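PDB 5AWV: putative hexose oxidase from Nonomuraea sp. ATCC 39727, which binds FAD covalently and probably uses it to oxidise a sugar of teicoplanin-type glycopeptide antibiotics. Local coordinates for residues P40-L45 / D59-V64; D72-T77 / V104-S109; E136-Y139 / T145-G148; S253-D258 / A328-V333; K447-V452 / G457-P462. All blocks are in the same frame, centred on the assembly; numbering follows the deposited sequence.

Overall arrangement
The contacts follow one another along the chain; none nests in or crosses another. Contact 1 closes the loop between helix 42-46 and strand 60-63. Contact 2 packs helix 67-80 on strand 104-107. The two touch, because strands 60-63 and 104-107 are neighbours in one sheet of the FAD-binding region. Contact 3 is a short closure, where the chain folds back on helix 131-142. Contacts 1 and 3 both lie where a second subunit reaches. Contact 4 spans a long stretch and puts helix 322-334 on the seven-stranded antiparallel sheet, across the chain's centre from contacts 1 and 2. Contact 5 closes the turn after helix 438-452.

Contact 1: residues P40-L45 / D59-V64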
# COMPACT_ATOMS: atom_id res chain seq x y z
N PRO A 40 22.27 6.36 -16.93
CA PRO A 40 22.29 7.20 -15.75
C PRO A 40 21.02 7.11 -14.86
O PRO A 40 21.09 7.51 -13.75
CB PRO A 40 22.34 8.62 -16.34
CG PRO A 40 21.93 8.50 -17.72
CD PRO A 40 22.27 7.12 -18.17
N ARG A 41 19.89 6.65 -15.39
CA ARG A 41 18.71 6.40 -14.56
C ARG A 41 18.81 5.18 -13.64
O ARG A 41 17.98 4.99 -12.71
CB ARG A 41 17.45 6.22 -15.45
CG ARG A 41 17.12 7.48 -16.20
CD ARG A 41 16.24 7.28 -17.38
NE ARG A 41 16.93 6.66 -18.48
CZ ARG A 41 16.46 6.63 -19.71
NH1 ARG A 41 15.23 7.10 -20.05
NH2 ARG A 41 17.22 6.04 -20.61
N TYR A 42 19.79 4.31 -13.87
CA TYR A 42 19.76 2.98 -13.18
C TYR A 42 19.75 3.04 -11.67
O TYR A 42 18.91 2.39 -11.00
CB TYR A 42 20.95 2.11 -13.65
CG TYR A 42 21.06 0.75 -13.01
CD1 TYR A 42 20.32 -0.31 -13.45
CD2 TYR A 42 21.94 0.55 -11.97
CE1 TYR A 42 20.45 -1.59 -12.86
CE2 TYR A 42 22.09 -0.71 -11.37
CZ TYR A 42 21.33 -1.77 -11.82
OH TYR A 42 21.48 -2.99 -11.19
N LEU A 43 20.70 3.78 -11.09
CA LEU A 43 20.77 3.88 -9.63
C LEU A 43 19.50 4.48 -8.97
O LEU A 43 19.11 4.03 -7.91
CB LEU A 43 22.08 4.56 -9.12
CG LEU A 43 23.41 3.73 -9.33
CD1 LEU A 43 24.67 4.56 -9.08
CD2 LEU A 43 23.54 2.47 -8.45
N ASN A 44 18.93 5.53 -9.55
CA ASN A 44 17.67 6.06 -9.06
C ASN A 44 16.64 4.95 -8.98
O ASN A 44 15.94 4.84 -7.98
CB ASN A 44 17.15 7.25 -9.88
CG ASN A 44 17.94 8.55 -9.60
OD1 ASN A 44 18.90 8.57 -8.80
ND2 ASN A 44 17.44 9.60 -10.09
N LEU A 45 16.51 4.21 -10.05
CA LEU A 45 15.47 3.21 -10.12
C LEU A 45 15.72 2.01 -9.21
O LEU A 45 14.76 1.51 -8.61
CB LEU A 45 15.21 2.80 -11.53
CG LEU A 45 14.68 3.94 -12.40
CD1 LEU A 45 14.65 3.54 -13.88
CD2 LEU A 45 13.29 4.34 -11.95
N ASP A 59 19.87 -6.98 -13.61
CA ASP A 59 20.45 -6.83 -14.96
C ASP A 59 19.94 -5.58 -15.65
O ASP A 59 20.69 -4.86 -16.32
CB ASP A 59 20.15 -8.06 -15.83
CG ASP A 59 20.83 -9.35 -15.31
OD1 ASP A 59 21.76 -9.31 -14.46
OD2 ASP A 59 20.42 -10.40 -15.75
N TYR A 60 18.62 -5.35 -15.55
CA TYR A 60 18.09 -4.10 -16.06
C TYR A 60 16.84 -3.78 -15.32
O TYR A 60 16.26 -4.69 -14.68
CB TYR A 60 17.82 -4.11 -17.59
CG TYR A 60 16.97 -5.20 -18.16
CD1 TYR A 60 17.51 -6.47 -18.51
CD2 TYR A 60 15.61 -4.97 -18.44
CE1 TYR A 60 16.69 -7.47 -19.05
CE2 TYR A 60 14.83 -5.96 -18.94
CZ TYR A 60 15.37 -7.22 -19.26
OH TYR A 60 14.46 -8.19 -19.76
N ILE A 61 16.40 -2.53 -15.42
CA ILE A 61 15.07 -2.12 -14.99
C ILE A 61 14.25 -1.66 -16.23
O ILE A 61 14.68 -0.82 -16.98
CB ILE A 61 15.21 -1.02 -13.90
CG1 ILE A 61 16.03 -1.58 -12.76
CG2 ILE A 61 13.85 -0.55 -13.38
CD1 ILE A 61 16.55 -0.61 -11.74
N HIS A 62 13.09 -2.24 -16.43
CA HIS A 62 12.27 -2.01 -17.59
C HIS A 62 11.14 -1.06 -17.24
O HIS A 62 10.17 -1.43 -16.49
CB HIS A 62 11.77 -3.37 -18.05
CG HIS A 62 11.58 -3.52 -19.51
ND1 HIS A 62 11.52 -4.76 -20.12
CD2 HIS A 62 11.37 -2.61 -20.48
CE1 HIS A 62 11.31 -4.59 -21.41
NE2 HIS A 62 11.20 -3.29 -21.65
N LEU A 63 11.26 0.15 -17.76
CA LEU A 63 10.18 1.14 -17.67
C LEU A 63 9.17 0.91 -18.72
O LEU A 63 9.53 0.82 -19.91
CB LEU A 63 10.75 2.56 -17.86
CG LEU A 63 11.50 3.09 -16.67
CD1 LEU A 63 12.32 4.34 -17.03
CD2 LEU A 63 10.60 3.40 -15.46
N VAL A 64 7.90 0.81 -18.32
CA VAL A 64 6.86 0.48 -19.22
C VAL A 64 5.72 1.52 -19.14
O VAL A 64 5.30 1.90 -18.07
CB VAL A 64 6.32 -0.94 -18.93
CG1 VAL A 64 7.37 -1.98 -19.23
CG2 VAL A 64 5.82 -1.08 -17.48
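The ring of Tyr42 is the flat group that meets the other segment. Ile61 CD1 approaches it obliquely and lies 4.2 Å from both Tyr42 CD1 and Tyr42 CE1. The two side chains cross at about a right angle. A chi1 of 179° sets the Tyr42 ring opposite its own backbone N and swings it toward the strand, although its CB does not point there. The phenol end is used outside the two segments: Tyr42 OH is hydrogen-bonded to Pro58 O, just before the strand.

Leu45 stands one helical turn on and carries the rest. Leu45 CB sits 3.7 Å from Ile61 CD1, so this one methyl touches both Tyr42 and Leu45. Ile61 CG2 packs beside Leu45 as well, 4.1 Å from Leu45 CB. Farther along the strand, Leu45 CD1 meets Leu63 CD1 at 4.0 Å, methyl to methyl. Ile61 and Leu63 both face the helix, while His62 between them turns its side chain to the other side of the sheet. Within the segment, Leu45 N bonds to Arg41 O at 3.1 Å.

This packing lays the short helix 42-46 on strand 60-63 of the small mixed sheet in the FAD-binding region. The outer side of the segment 40-45 belongs to a subunit interface: Arg41 NH1 bonds to Leu140 O of the second subunit, and Asn44 bonds to its Arg349 and Trp350. The contact itself has no hydrogen bond. It is a buried hydrophobic seam, with its polar groups turned to partners outside it.

Contact 2: residues D72-T77 / V104-S109; sequences DAVEET and VIIDMS
A beta-alpha-beta crossover links strand 60-63 through helix 67-80 to the parallel strand 84-87, and strand 104-107 is inserted between those two strands. This contact is the packing of the crossover helix on that central strand. Ile106 packs its CD1 against the helix; this atom lies 3.8 Å from Val74 CG2 and 3.9 Å from Ala73 CB. Ile106 CG1 is anti to the carbonyl carbon (chi1 -59°), and the chain then runs extended to CD1. Val74 meets it with its CG2 branch, at about a right angle.

One turn later Thr77 presents its methyl. Thr77 CG2 lies 4.0 Å from Val104 CG1 and about as far from Val104 CB. The hydroxyl is turned back to its own helix: Thr77 OG1 donates to Val74 O at 2.5 Å, in the carbonyl plane and on a lone pair. His514 is a second hydrogen-bond partner of that hydroxyl. All five touching residues are buried, and no hydrogen bond crosses.

Asp107 to Ser109 form an Asx turn. Asp107 OD1 accepts from Ser109 N at 2.9 Å, nearly along the C-O axis, and from Ser109 OG at 2.6 Å, on the syn side and 25° out of the carboxylate plane. Asp107 OD2 makes a salt bridge with Arg48. Met108, inside this turn, touches FAD.

The axes of 72-77 and 104-107 run almost antiparallel, at 171°, and come within 9.9 Å. Val74 also packs on Val185 and Val187, so the helix lies between this small sheet and strand 179-187. On the strand side, Ile106 also meets Val84 and Val64.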
# COMPACT_ATOMS: atom_id res chain seq x y z
N ASP A 72 5.06 -7.44 -23.27
CA ASP A 72 6.41 -7.70 -23.90
C ASP A 72 7.53 -7.87 -22.89
O ASP A 72 8.46 -8.71 -23.05
CB ASP A 72 6.83 -6.64 -24.94
CG ASP A 72 5.77 -6.39 -26.02
OD1 ASP A 72 5.06 -7.36 -26.39
OD2 ASP A 72 5.63 -5.21 -26.50
N ALA A 73 7.50 -7.05 -21.84
CA ALA A 73 8.55 -7.10 -20.83
C ALA A 73 8.45 -8.41 -20.03
O ALA A 73 9.44 -9.03 -19.82
CB ALA A 73 8.49 -5.89 -19.91
N VAL A 74 7.24 -8.82 -19.67
CA VAL A 74 7.01 -10.10 -19.01
C VAL A 74 7.53 -11.27 -19.90
O VAL A 74 8.40 -12.03 -19.45
CB VAL A 74 5.53 -10.28 -18.69
CG1 VAL A 74 5.26 -11.69 -18.22
CG2 VAL A 74 5.16 -9.32 -17.50
N GLU A 75 7.09 -11.29 -21.16
CA GLU A 75 7.51 -12.35 -22.13
C GLU A 75 9.00 -12.45 -22.29
O GLU A 75 9.57 -13.53 -22.35
CB GLU A 75 6.85 -12.16 -23.50
CG GLU A 75 6.23 -13.43 -24.16
CD GLU A 75 4.88 -13.10 -24.86
OE1 GLU A 75 4.09 -14.00 -25.16
OE2 GLU A 75 4.53 -11.93 -25.06
N GLU A 76 9.67 -11.32 -22.37
CA GLU A 76 11.10 -11.30 -22.36
C GLU A 76 11.80 -11.98 -21.18
O GLU A 76 12.82 -12.69 -21.36
CB GLU A 76 11.63 -9.87 -22.54
CG GLU A 76 13.14 -9.88 -22.69
CD GLU A 76 13.74 -8.57 -23.15
OE1 GLU A 76 14.98 -8.46 -22.96
OE2 GLU A 76 13.02 -7.66 -23.66
N THR A 77 11.27 -11.79 -19.96
CA THR A 77 11.85 -12.44 -18.82
C THR A 77 11.51 -13.95 -18.90
O THR A 77 12.25 -14.73 -18.40
CB THR A 77 11.31 -11.86 -17.48
OG1 THR A 77 9.89 -12.11 -17.39
CG2 THR A 77 11.56 -10.33 -17.40
N VAL A 104 15.37 -8.77 -13.21
CA VAL A 104 14.71 -7.69 -13.89
C VAL A 104 13.67 -7.07 -12.99
O VAL A 104 12.84 -7.79 -12.43
CB VAL A 104 14.04 -8.22 -15.14
CG1 VAL A 104 13.31 -7.13 -15.84
CG2 VAL A 104 15.11 -8.72 -16.14
N ILE A 105 13.65 -5.74 -12.92
CA ILE A 105 12.51 -5.04 -12.31
C ILE A 105 11.64 -4.43 -13.39
O ILE A 105 12.15 -3.73 -14.25
CB ILE A 105 13.00 -3.97 -11.31
CG1 ILE A 105 13.76 -4.68 -10.22
CG2 ILE A 105 11.81 -3.18 -10.75
CD1 ILE A 105 14.37 -3.78 -9.18
N ILE A 106 10.36 -4.77 -13.44
CA ILE A 106 9.44 -4.03 -14.23
C ILE A 106 8.89 -2.87 -13.35
O ILE A 106 8.12 -3.09 -12.40
CB ILE A 106 8.31 -4.90 -14.80
CG1 ILE A 106 8.96 -6.01 -15.67
CG2 ILE A 106 7.35 -4.05 -15.60
CD1 ILE A 106 7.96 -7.03 -16.21
N ASP A 107 9.25 -1.65 -13.73
CA ASP A 107 8.98 -0.47 -12.96
C ASP A 107 7.80 0.25 -13.58
O ASP A 107 7.82 0.58 -14.76
CB ASP A 107 10.22 0.42 -12.89
CG ASP A 107 10.03 1.63 -11.95
OD1 ASP A 107 9.00 2.34 -12.10
OD2 ASP A 107 10.87 1.80 -11.04
N MET A 108 6.75 0.47 -12.79
CA MET A 108 5.48 1.02 -13.28
C MET A 108 5.30 2.52 -13.20
O MET A 108 4.17 3.04 -13.44
CB MET A 108 4.32 0.37 -12.57
CG MET A 108 4.35 -1.17 -12.53
SD MET A 108 4.29 -2.05 -14.11
CE MET A 108 2.56 -2.22 -14.21
N SER A 109 6.39 3.21 -12.94
CA SER A 109 6.44 4.67 -12.70
C SER A 109 5.70 5.49 -13.78
O SER A 109 5.08 6.54 -13.47
CB SER A 109 7.87 5.18 -12.72
OG SER A 109 8.66 4.84 -11.62

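Contact 3: residues E136-Y139 / T145-G148; sequences EKLY and TIPG
Leu138 reaches from helix 131-142 to the chain that comes back after it, and its tip touches Thr145 and Ile146. The side chain starts at Leu138 CB, which points to the returning segment and lies 4.5 Å from Thr145 CA. With chi1 at -72°, Leu138 CG stands beside its backbone N and across from the carbonyl carbon. From there the CD1 branch does the touching. Leu138 CD1 sits 4.2 Å from Thr145 C, over the start of the peptide bond between Thr145 and Ile146. Leu138 CD1 is also 4.1 Å from Ile146 CG2. The two side chains cross at a slant, and the isoleucine offers its short branch. In Ile146, CG1 is placed between the backbone N and the carbonyl carbon (chi1 64°), and CG2 is left beside the backbone N, on the side of the leucine.

Thr145 takes part with its backbone. Its side chain points away from this helical segment and packs on Tyr135 and Trp350. The turn back is closed partly by a backbone hydrogen bond between Leu138 and Val144. After Ile146 the chain bends at Pro147, the centre of an inverse gamma turn, with a weak bond from Gly148 N to Ile146 O at 2.9 Å.

The segment then leads on to Val150 and Cys151, both FAD-binding, with Cys151 a covalent attachment point of the flavin. The side chain of Ile146 lies about 6 Å from that of His159, another FAD-binding residue. No hydrogen bond joins the two short segments. Their hold on each other is a small, buried van der Waals contact, made by one leucine methyl against an isoleucine branch and a peptide unit.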
# COMPACT_ATOMS: atom_id res chain seq x y z
N GLU A 136 -5.75 13.35 -4.25
CA GLU A 136 -5.88 14.68 -4.76
C GLU A 136 -6.76 14.73 -6.03
O GLU A 136 -7.61 15.59 -6.13
CB GLU A 136 -4.46 15.22 -4.97
CG GLU A 136 -4.33 16.68 -4.94
CD GLU A 136 -4.61 17.25 -3.51
OE1 GLU A 136 -5.70 17.85 -3.44
OE2 GLU A 136 -3.81 17.00 -2.53
N LYS A 137 -6.45 13.89 -7.03
CA LYS A 137 -7.21 13.90 -8.24
C LYS A 137 -8.64 13.45 -8.11
O LYS A 137 -9.54 14.00 -8.74
CB LYS A 137 -6.51 13.01 -9.24
CG LYS A 137 -7.15 12.88 -10.60
CD LYS A 137 -7.08 14.10 -11.49
CE LYS A 137 -7.71 13.79 -12.90
NZ LYS A 137 -6.70 13.14 -13.80
N LEU A 138 -8.88 12.40 -7.35
CA LEU A 138 -10.25 11.94 -7.09
C LEU A 138 -11.06 13.05 -6.38
O LEU A 138 -12.25 13.25 -6.71
CB LEU A 138 -10.24 10.66 -6.28
CG LEU A 138 -9.80 9.35 -6.97
CD1 LEU A 138 -10.08 8.11 -6.03
CD2 LEU A 138 -10.58 9.05 -8.25
N TYR A 139 -10.44 13.74 -5.45
CA TYR A 139 -11.09 14.82 -4.73
C TYR A 139 -11.39 16.06 -5.59
O TYR A 139 -12.58 16.48 -5.67
CB TYR A 139 -10.23 15.27 -3.58
CG TYR A 139 -10.88 16.28 -2.62
CD1 TYR A 139 -12.19 16.13 -2.22
CD2 TYR A 139 -10.22 17.46 -2.24
CE1 TYR A 139 -12.77 17.01 -1.33
CE2 TYR A 139 -10.84 18.39 -1.39
CZ TYR A 139 -12.10 18.12 -0.90
OH TYR A 139 -12.77 18.96 0.00
N THR A 145 -13.18 9.71 -2.91
CA THR A 145 -11.96 9.16 -2.41
C THR A 145 -12.01 7.64 -2.38
O THR A 145 -13.05 7.03 -2.67
CB THR A 145 -11.68 9.74 -1.01
OG1 THR A 145 -10.29 9.62 -0.70
CG2 THR A 145 -12.61 9.12 0.11
N ILE A 146 -10.89 7.01 -2.01
CA ILE A 146 -10.95 5.62 -1.60
C ILE A 146 -10.39 5.47 -0.18
O ILE A 146 -9.49 6.24 0.17
CB ILE A 146 -10.24 4.67 -2.58
CG1 ILE A 146 -8.70 4.97 -2.65
CG2 ILE A 146 -10.92 4.68 -3.96
CD1 ILE A 146 -7.90 4.02 -3.54
N PRO A 147 -10.83 4.45 0.58
CA PRO A 147 -10.43 4.35 1.97
C PRO A 147 -9.11 3.60 2.15
O PRO A 147 -9.06 2.48 2.69
CB PRO A 147 -11.59 3.61 2.59
CG PRO A 147 -12.05 2.71 1.49
CD PRO A 147 -11.96 3.54 0.30
N GLY A 148 -8.07 4.20 1.69
CA GLY A 148 -6.77 3.60 1.64
C GLY A 148 -5.85 4.17 2.65
O GLY A 148 -6.31 4.79 3.62

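Contact 4: residues S253-D258 / A328-V333; sequences STVTFD and AHIEAV
Apolar packing carries this contact, and it centres on Val255 and Ile330. Val255 CG2 lies 4.1 Å from Ile330 CG2 and equally far from Ile330 CG1. It thus sits against the fork of the isoleucine, not at its end. At a chi1 of 176°, Val255 turns CG1 away from its backbone N, which leaves CG2 beside that N and facing the helix. The end of Ile330 goes the other way along the strand: Ile330 CD1 comes 4.3 Å from Ser253 OG. This is a plain touch between a methyl and a hydroxyl oxygen. Ile330 also packs on Ile313 of the adjacent strand 309-316.

Within the helix, Val333 CG2 lies 3.9 Å above one face of the His329 ring, offset toward its rim. The ring also meets Trp277 edge-to-face.

Polar bonds run to other parts. His329 NE2 is hydrogen-bonded to Ser293 OG of strand 291-298. Thr254, on the strand face turned from the helix, uses OG1 to bond the backbone of the bound peptide.

The helix 322-334 therefore lies on one face of the seven-stranded antiparallel sheet, while Thr254 on the other face meets the antibiotic. No hydrogen bond or salt bridge crosses between the two segments. The contact is small, buried and mainly apolar, with no directed bond across it; it is plain van der Waals packing.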
# COMPACT_ATOMS: atom_id res chain seq x y z
N SER A 253 -7.41 15.43 17.17
CA SER A 253 -6.66 15.68 18.36
C SER A 253 -5.61 14.63 18.52
O SER A 253 -5.83 13.50 18.10
CB SER A 253 -7.67 15.58 19.54
OG SER A 253 -7.03 15.74 20.80
N THR A 254 -4.48 14.95 19.13
CA THR A 254 -3.50 13.91 19.54
C THR A 254 -3.31 14.00 21.05
O THR A 254 -2.95 15.06 21.54
CB THR A 254 -2.19 14.14 18.78
OG1 THR A 254 -2.44 14.04 17.36
CG2 THR A 254 -1.07 13.21 19.22
N VAL A 255 -3.62 12.92 21.78
CA VAL A 255 -3.36 12.82 23.21
C VAL A 255 -1.88 12.38 23.33
O VAL A 255 -1.43 11.42 22.62
CB VAL A 255 -4.24 11.74 23.87
CG1 VAL A 255 -3.92 11.54 25.35
CG2 VAL A 255 -5.70 12.01 23.72
N THR A 256 -1.09 13.06 24.16
CA THR A 256 0.30 12.66 24.38
C THR A 256 0.46 12.02 25.73
O THR A 256 -0.18 12.44 26.67
CB THR A 256 1.20 13.91 24.18
OG1 THR A 256 0.97 14.42 22.85
CG2 THR A 256 2.60 13.52 24.22
N PHE A 257 1.29 11.01 25.87
CA PHE A 257 1.56 10.38 27.12
C PHE A 257 3.00 10.56 27.42
O PHE A 257 3.82 10.70 26.52
CB PHE A 257 1.25 8.90 27.06
CG PHE A 257 -0.16 8.62 26.64
CD1 PHE A 257 -1.17 8.60 27.56
CD2 PHE A 257 -0.47 8.41 25.31
CE1 PHE A 257 -2.48 8.36 27.16
CE2 PHE A 257 -1.78 8.17 24.91
CZ PHE A 257 -2.78 8.12 25.85
N ASP A 258 3.36 10.49 28.69
CA ASP A 258 4.74 10.73 29.07
C ASP A 258 5.22 9.48 29.73
O ASP A 258 4.62 8.98 30.67
CB ASP A 258 4.79 11.93 30.01
CG ASP A 258 6.20 12.32 30.37
OD1 ASP A 258 7.18 11.61 30.03
OD2 ASP A 258 6.32 13.35 31.04
N ALA A 328 -15.78 11.56 24.25
CA ALA A 328 -16.05 10.29 24.86
C ALA A 328 -15.01 9.21 24.62
O ALA A 328 -14.66 8.44 25.53
CB ALA A 328 -17.39 9.81 24.44
N HIS A 329 -14.48 9.12 23.38
CA HIS A 329 -13.36 8.23 23.15
C HIS A 329 -12.12 8.57 23.99
O HIS A 329 -11.47 7.70 24.59
CB HIS A 329 -12.99 8.31 21.61
CG HIS A 329 -11.83 7.47 21.22
ND1 HIS A 329 -11.87 6.10 21.18
CD2 HIS A 329 -10.57 7.82 20.87
CE1 HIS A 329 -10.69 5.64 20.81
NE2 HIS A 329 -9.89 6.67 20.60
N ILE A 330 -11.78 9.85 24.04
CA ILE A 330 -10.59 10.22 24.76
C ILE A 330 -10.76 9.89 26.24
O ILE A 330 -9.85 9.31 26.90
CB ILE A 330 -10.32 11.74 24.63
CG1 ILE A 330 -9.82 12.11 23.27
CG2 ILE A 330 -9.30 12.21 25.69
CD1 ILE A 330 -9.98 13.58 23.01
N GLU A 331 -11.91 10.24 26.81
CA GLU A 331 -12.08 9.97 28.27
C GLU A 331 -12.08 8.50 28.61
O GLU A 331 -11.55 8.13 29.65
CB GLU A 331 -13.37 10.55 28.81
CG GLU A 331 -13.27 12.02 28.99
CD GLU A 331 -12.26 12.38 30.08
OE1 GLU A 331 -12.40 11.93 31.24
OE2 GLU A 331 -11.33 13.06 29.72
N ALA A 332 -12.66 7.65 27.74
CA ALA A 332 -12.60 6.23 27.93
C ALA A 332 -11.16 5.80 27.96
O ALA A 332 -10.79 4.94 28.75
CB ALA A 332 -13.37 5.48 26.83
N VAL A 333 -10.36 6.31 27.04
CA VAL A 333 -9.01 5.81 26.91
C VAL A 333 -8.12 6.24 28.11
O VAL A 333 -7.27 5.45 28.56
CB VAL A 333 -8.33 6.20 25.57
CG1 VAL A 333 -6.84 5.84 25.54
CG2 VAL A 333 -8.94 5.41 24.39

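Contact 5: residues K447-V452 / G457-P462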
# COMPACT_ATOMS: atom_id res chain seq x y z
N LYS A 447 11.92 -10.50 19.88
CA LYS A 447 11.63 -10.94 21.26
C LYS A 447 10.26 -10.36 21.66
O LYS A 447 9.49 -11.06 22.24
CB LYS A 447 12.75 -10.52 22.26
CG LYS A 447 12.52 -10.98 23.68
CD LYS A 447 13.60 -10.45 24.65
CE LYS A 447 13.26 -10.95 26.07
NZ LYS A 447 12.24 -10.03 26.69
N LEU A 448 10.03 -9.08 21.40
CA LEU A 448 8.75 -8.42 21.67
C LEU A 448 7.56 -9.23 21.11
O LEU A 448 6.60 -9.59 21.83
CB LEU A 448 8.77 -7.02 21.11
CG LEU A 448 7.43 -6.29 20.94
CD1 LEU A 448 6.77 -6.08 22.28
CD2 LEU A 448 7.70 -4.94 20.28
N TYR A 449 7.73 -9.66 19.84
CA TYR A 449 6.66 -10.36 19.14
C TYR A 449 6.46 -11.71 19.70
O TYR A 449 5.36 -12.05 20.04
CB TYR A 449 6.99 -10.40 17.64
CG TYR A 449 5.86 -10.78 16.72
CD1 TYR A 449 5.01 -9.81 16.23
CD2 TYR A 449 5.85 -12.04 16.13
CE1 TYR A 449 4.09 -10.08 15.22
CE2 TYR A 449 4.93 -12.35 15.14
CZ TYR A 449 4.03 -11.37 14.71
OH TYR A 449 3.11 -11.67 13.73
N ALA A 450 7.55 -12.48 19.85
CA ALA A 450 7.51 -13.83 20.40
C ALA A 450 6.98 -13.83 21.85
O ALA A 450 6.19 -14.71 22.21
CB ALA A 450 8.88 -14.48 20.34
N ASP A 451 7.28 -12.80 22.62
CA ASP A 451 6.78 -12.77 24.05
C ASP A 451 5.29 -12.51 24.03
O ASP A 451 4.47 -13.20 24.72
CB ASP A 451 7.45 -11.69 24.86
CG ASP A 451 8.92 -12.01 25.21
OD1 ASP A 451 9.42 -13.11 24.93
OD2 ASP A 451 9.59 -11.11 25.70
N VAL A 452 4.88 -11.55 23.22
CA VAL A 452 3.45 -11.28 23.10
C VAL A 452 2.67 -12.52 22.69
O VAL A 452 1.66 -12.83 23.29
CB VAL A 452 3.19 -10.09 22.15
CG1 VAL A 452 1.72 -9.93 21.81
CG2 VAL A 452 3.71 -8.84 22.75
N GLY A 457 3.02 -20.21 19.94
CA GLY A 457 4.21 -20.44 19.14
C GLY A 457 4.91 -19.20 18.59
O GLY A 457 5.65 -19.27 17.60
N GLY A 458 4.75 -18.06 19.24
CA GLY A 458 5.44 -16.85 18.78
C GLY A 458 4.76 -16.07 17.65
O GLY A 458 5.31 -15.06 17.24
N VAL A 459 3.52 -16.45 17.28
CA VAL A 459 2.84 -15.80 16.19
C VAL A 459 1.41 -15.68 16.47
O VAL A 459 0.88 -16.42 17.30
CB VAL A 459 3.03 -16.55 14.81
CG1 VAL A 459 4.51 -16.66 14.44
CG2 VAL A 459 2.37 -17.91 14.80
N PRO A 460 0.72 -14.76 15.73
CA PRO A 460 -0.70 -14.49 16.04
C PRO A 460 -1.65 -15.52 15.41
O PRO A 460 -2.46 -15.18 14.58
CB PRO A 460 -0.91 -13.04 15.48
CG PRO A 460 0.03 -12.99 14.33
CD PRO A 460 1.28 -13.67 14.93
N VAL A 461 -1.59 -16.77 15.87
CA VAL A 461 -2.46 -17.81 15.42
C VAL A 461 -3.87 -17.34 15.66
O VAL A 461 -4.19 -16.86 16.78
CB VAL A 461 -2.24 -19.15 16.19
CG1 VAL A 461 -3.25 -20.20 15.77
CG2 VAL A 461 -0.86 -19.63 15.93
N PRO A 462 -4.74 -17.47 14.64
CA PRO A 462 -6.13 -17.20 14.87
C PRO A 462 -6.77 -17.91 16.02
O PRO A 462 -6.82 -19.15 16.07
CB PRO A 462 -6.81 -17.49 13.52
CG PRO A 462 -5.76 -17.24 12.53
CD PRO A 462 -4.47 -17.69 13.19
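Tyr449 and Pro460 cross at about a right angle where the chain doubles back after helix 438-452, beside the seven-stranded antiparallel sheet. The returning segment bends in an inverse gamma turn centred on Pro460, with Val461 N bonded to Val459 O at 2.9 Å. With chi1 at -166°, the Tyr449 ring extends opposite its backbone N and reaches the turn, so that Tyr449 CZ lies 3.6 Å from Pro460 CD. The backbone of Gly458 meets the ring obliquely, with Gly458 O 3.3 Å from Tyr449 CD2. Val459 comes less close, with Val459 CG1 4.4 Å from Tyr449 CE2.

Beside the ring the backbones themselves meet. Gly458 has a positive phi (84°) and no side chain, and Gly458 CA lies 4.0 Å from Ala450 CA.

The phenol is fixed at its end by a hydrogen bond from Tyr449 OH to Ala368 O on strand 363-371. Around the ring, Tyr428 and Tyr453 add aromatic contacts, and Lys367 a cation-pi contact. The contact thus joins the helix, the turn and an outer strand of the sheet. Its tightest point is Tyr449 OH against Pro460 CD, at 3.0 Å.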